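Side-chain contacts in GH127 beta-L-arabinofuranoside (Geobacillus stearothermophilus, PDB 4QK0), which probably hydrolyses beta-L-arabinofuranosidic bonds, releasing L-arabinose, as a family 127 glycoside hydrolase: residues V341-T344 against R345-E349; P541-R544 against A545-G548. All coordinates share one frame; numbering follows the deposited sequence.

Contact 1: residues V341-T344 against R345-E349; sequences VFWT and RRMLE
The backbone joins W343 to M347 and T344 to L348 by successive i to i+4 bonds, both 2.9 Å long: M347 N to W343 O, and L348 N to T344 O. R345 N reaches V341 O at 3.2 Å in the same pattern, whereas R346 N to F342 O is weak. This is one continuous alpha-helix, 334-350, in the helical GH127 catalytic domain, a member of the six-hairpin clan.

One turn apart, W343 and M347, the latter a selenomethionine whose selenium stands in for sulfur, run side by side in the same direction and form a Met-aromatic contact. With CG anti to the carbonyl carbon (chi1 -67°), M347 sets CG over the face of the five-membered ring, 4.0 Å from the centroid and 27° off the normal, a CH-pi contact. The bend at chi2 then brings SE beside the indole, 3.5 Å from W343 NE1. A flat aromatic and a flexible, apolar methionine chain suit this buried side, where W296 of helix 286-302 meets the indole edge-to-face and the Y273 ring of helix 266-283 also meets it. An alanine in place of W343 would probably open a gap where helix 334-350 packs on those two helices and take away the ring face on which M347 CG rests.

L348 turns its branched end back over its own helix, with CG 3.4 Å from T344 O, and packs on Y356 of helix 354-365. The buried R346 takes its charge towards acids, the same NH1 serving E203 in one salt bridge and E349, three residues on, in another. In the latter, R346 NH1 lies 2.9 Å from E349 OE1, meeting its syn lone pair, with that oxygen 20° out of the guanidinium plane.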
loop_
_atom_site.group_PDB
_atom_site.type_symbol
_atom_site.label_atom_id
_atom_site.label_comp_id
_atom_site.label_asym_id
_atom_site.label_seq_id
_atom_site.Cartn_x
_atom_site.Cartn_y
_atom_site.Cartn_z
ATOM N N VAL A 341 -21.604 -8.550 -12.439
ATOM C CA VAL A 341 -22.792 -8.440 -13.264
ATOM C C VAL A 341 -23.431 -9.835 -13.492
ATOM O O VAL A 341 -24.651 -9.983 -13.368
ATOM C CB VAL A 341 -22.481 -7.792 -14.603
ATOM C CG1 VAL A 341 -23.711 -7.847 -15.532
ATOM C CG2 VAL A 341 -22.056 -6.336 -14.392
ATOM N N PHE A 342 -22.619 -10.822 -13.830
ATOM C CA PHE A 342 -23.121 -12.186 -14.039
ATOM C C PHE A 342 -23.835 -12.676 -12.771
ATOM O O PHE A 342 -24.897 -13.287 -12.858
ATOM C CB PHE A 342 -22.039 -13.206 -14.385
ATOM C CG PHE A 342 -21.241 -12.906 -15.635
ATOM C CD1 PHE A 342 -21.789 -12.219 -16.711
ATOM C CD2 PHE A 342 -19.926 -13.341 -15.733
ATOM C CE1 PHE A 342 -21.032 -11.970 -17.862
ATOM C CE2 PHE A 342 -19.160 -13.104 -16.899
ATOM C CZ PHE A 342 -19.725 -12.424 -17.966
ATOM N N TRP A 343 -23.228 -12.445 -11.624
ATOM C CA TRP A 343 -23.788 -12.880 -10.363
ATOM C C TRP A 343 -25.151 -12.254 -10.147
ATOM O O TRP A 343 -26.102 -12.965 -9.815
ATOM C CB TRP A 343 -22.883 -12.494 -9.238
ATOM C CG TRP A 343 -23.286 -13.018 -7.928
ATOM C CD1 TRP A 343 -24.101 -14.087 -7.677
ATOM C CD2 TRP A 343 -22.831 -12.564 -6.648
ATOM N NE1 TRP A 343 -24.178 -14.309 -6.334
ATOM C CE2 TRP A 343 -23.403 -13.407 -5.675
ATOM C CE3 TRP A 343 -21.964 -11.551 -6.237
ATOM C CZ2 TRP A 343 -23.173 -13.237 -4.283
ATOM C CZ3 TRP A 343 -21.731 -11.379 -4.861
ATOM C CH2 TRP A 343 -22.321 -12.223 -3.902
ATOM N N THR A 344 -25.272 -10.957 -10.395
ATOM C CA THR A 344 -26.521 -10.274 -10.134
ATOM C C THR A 344 -27.663 -10.883 -10.950
ATOM O O THR A 344 -28.799 -10.965 -10.506
ATOM C CB THR A 344 -26.461 -8.764 -10.450
ATOM O OG1 THR A 344 -26.090 -8.568 -11.824
ATOM C CG2 THR A 344 -25.427 -8.070 -9.559
ATOM N N ARG A 345 -27.371 -11.262 -12.166
ATOM C CA ARG A 345 -28.382 -11.837 -12.999
ATOM C C ARG A 345 -28.940 -13.137 -12.398
ATOM O O ARG A 345 -30.110 -13.349 -12.471
ATOM C CB ARG A 345 -27.844 -12.067 -14.400
ATOM C CG ARG A 345 -28.942 -12.247 -15.440
ATOM C CD ARG A 345 -28.290 -12.653 -16.732
ATOM N NE ARG A 345 -29.217 -13.171 -17.714
ATOM C CZ ARG A 345 -28.840 -13.670 -18.885
ATOM N NH1 ARG A 345 -27.552 -13.708 -19.231
ATOM N NH2 ARG A 345 -29.753 -14.129 -19.722
ATOM N N ARG A 346 -28.092 -14.009 -11.858
ATOM C CA ARG A 346 -28.560 -15.203 -11.198
ATOM C C ARG A 346 -29.266 -14.892 -9.896
ATOM O O ARG A 346 -30.186 -15.627 -9.493
ATOM C CB ARG A 346 -27.422 -16.170 -10.915
ATOM C CG ARG A 346 -26.798 -16.743 -12.169
ATOM C CD ARG A 346 -27.795 -17.544 -12.982
ATOM N NE ARG A 346 -27.167 -18.416 -13.963
ATOM C CZ ARG A 346 -27.826 -19.250 -14.770
ATOM N NH1 ARG A 346 -29.144 -19.327 -14.704
ATOM N NH2 ARG A 346 -27.168 -20.000 -15.674
HETATM N N MSE A 347 -28.816 -13.851 -9.187
HETATM C CA MSE A 347 -29.498 -13.503 -7.924
HETATM C C MSE A 347 -30.906 -13.096 -8.274
HETATM O O MSE A 347 -31.826 -13.401 -7.553
HETATM C CB MSE A 347 -28.854 -12.392 -7.130
HETATM C CG MSE A 347 -27.479 -12.736 -6.547
HETATM SE SE MSE A 347 -27.525 -14.214 -5.279
HETATM C CE MSE A 347 -28.462 -13.373 -3.770
ATOM N N LEU A 348 -31.083 -12.366 -9.348
ATOM C CA LEU A 348 -32.405 -11.957 -9.774
ATOM C C LEU A 348 -33.321 -13.150 -10.076
ATOM O O LEU A 348 -34.496 -13.074 -9.855
ATOM C CB LEU A 348 -32.326 -11.090 -11.014
ATOM C CG LEU A 348 -31.918 -9.658 -10.682
ATOM C CD1 LEU A 348 -31.608 -8.891 -11.958
ATOM C CD2 LEU A 348 -33.002 -8.973 -9.868
ATOM N N GLU A 349 -32.765 -14.237 -10.593
ATOM C CA GLU A 349 -33.548 -15.449 -10.859
ATOM C C GLU A 349 -33.872 -16.172 -9.569
ATOM O O GLU A 349 -34.833 -16.899 -9.480
ATOM C CB GLU A 349 -32.806 -16.344 -11.848
ATOM C CG GLU A 349 -32.758 -15.686 -13.242
ATOM C CD GLU A 349 -31.781 -16.349 -14.229
ATOM O OE1 GLU A 349 -31.201 -17.411 -13.876
ATOM O OE2 GLU A 349 -31.572 -15.792 -15.338
#

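Contact 2: residues P541-R544 against A545-G548; sequences PQVR and ANAG
Two i to i+3 bonds close the backbone tightly here, N546 N to V543 O at 3.0 Å and A547 N to R544 O at 3.3 Å. V543 and N546 point the same way side by side. CG1 of V543, set anti to the backbone N (chi1 -174°), comes within 3.5 Å of N546 ND2, so a methyl lies against the amide nitrogen. The amide's other end is engaged elsewhere: OD1 accepts a hydrogen bond from N327, which satisfies this buried polar atom, while the branched V543 packs on F323 and on L612 of the second subunit. R544 to N546 form a short 3-10 turn in the loop joining antiparallel strands 534-539 and 549-554 of the C-terminal domain. The small A547 fits the tight bend, its CB 3.6 Å from R544 O. R544 is extended from CG to NE, long enough to reach the second subunit, where NH1 makes a salt bridge with E640 of that subunit and the guanidinium a cation-pi contact with its W388. Nearer home, R544 NE makes a weak 3.4 Å hydrogen bond to Q542 O.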
loop_
_atom_site.group_PDB
_atom_site.type_symbol
_atom_site.label_atom_id
_atom_site.label_comp_id
_atom_site.label_asym_id
_atom_site.label_seq_id
_atom_site.Cartn_x
_atom_site.Cartn_y
_atom_site.Cartn_z
ATOM N N PRO A 541 -19.399 4.924 8.064
ATOM C CA PRO A 541 -18.247 5.442 8.828
ATOM C C PRO A 541 -17.179 4.438 9.105
ATOM O O PRO A 541 -16.100 4.821 9.403
ATOM C CB PRO A 541 -18.873 5.937 10.118
ATOM C CG PRO A 541 -20.249 6.301 9.723
ATOM C CD PRO A 541 -20.670 5.286 8.694
ATOM N N GLN A 542 -17.470 3.163 9.002
ATOM C CA GLN A 542 -16.468 2.099 9.159
ATOM C C GLN A 542 -15.538 1.992 7.960
ATOM O O GLN A 542 -14.479 1.402 8.082
ATOM C CB GLN A 542 -17.125 0.755 9.334
ATOM C CG GLN A 542 -17.914 0.606 10.611
ATOM C CD GLN A 542 -17.044 0.193 11.729
ATOM O OE1 GLN A 542 -16.325 -0.794 11.623
ATOM N NE2 GLN A 542 -17.056 0.954 12.787
ATOM N N VAL A 543 -15.909 2.600 6.828
ATOM C CA VAL A 543 -15.009 2.731 5.680
ATOM C C VAL A 543 -14.019 3.846 5.911
ATOM O O VAL A 543 -14.209 5.037 5.636
ATOM C CB VAL A 543 -15.730 2.957 4.373
ATOM C CG1 VAL A 543 -14.702 2.933 3.238
ATOM C CG2 VAL A 543 -16.741 1.859 4.113
ATOM N N ARG A 544 -12.912 3.428 6.482
ATOM C CA ARG A 544 -11.901 4.315 6.951
ATOM C C ARG A 544 -11.305 5.176 5.850
ATOM O O ARG A 544 -11.091 6.339 6.078
ATOM C CB ARG A 544 -10.845 3.501 7.715
ATOM C CG ARG A 544 -11.606 3.067 8.972
ATOM C CD ARG A 544 -11.141 2.059 9.992
ATOM N NE ARG A 544 -12.345 1.696 10.731
ATOM C CZ ARG A 544 -12.404 1.023 11.866
ATOM N NH1 ARG A 544 -11.342 0.687 12.538
ATOM N NH2 ARG A 544 -13.584 0.763 12.377
ATOM N N ALA A 545 -11.134 4.620 4.664
ATOM C CA ALA A 545 -10.572 5.366 3.552
ATOM C C ALA A 545 -11.391 6.576 3.196
ATOM O O ALA A 545 -10.863 7.468 2.628
ATOM C CB ALA A 545 -10.453 4.460 2.343
ATOM N N ASN A 546 -12.678 6.620 3.552
ATOM C CA ASN A 546 -13.561 7.695 3.110
ATOM C C ASN A 546 -14.067 8.614 4.175
ATOM O O ASN A 546 -14.926 9.459 3.930
ATOM C CB ASN A 546 -14.666 7.119 2.258
ATOM C CG ASN A 546 -14.122 6.390 1.036
ATOM O OD1 ASN A 546 -13.116 6.832 0.428
ATOM N ND2 ASN A 546 -14.751 5.290 0.658
ATOM N N ALA A 547 -13.493 8.481 5.373
ATOM C CA ALA A 547 -13.740 9.394 6.486
ATOM C C ALA A 547 -13.434 10.792 6.003
ATOM O O ALA A 547 -12.396 11.000 5.402
ATOM C CB ALA A 547 -12.824 9.051 7.637
ATOM N N GLY A 548 -14.379 11.708 6.181
ATOM C CA GLY A 548 -14.236 13.080 5.714
ATOM C C GLY A 548 -14.318 13.313 4.212
ATOM O O GLY A 548 -13.927 14.387 3.728
#

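How the contacts relate
Contact 1 lies in the core of the helical catalytic domain, about 11 Å between its centre and that of the chain; contact 2 is partly buried in a strand-connecting loop of the C-terminal domain, about 26 Å out. Their centres are about 29 Å apart, and they share no helix or strand. The backbone differs accordingly, with i to i+4 bonds in the first and i to i+3 bonds in the second. Aromatic and methionine packing marks contact 1, whose arginine salt bridges stay within the chain. At contact 2 the side-chain touch is a methyl against an amide, and its arginine instead pairs with the second subunit, which does not touch contact 1.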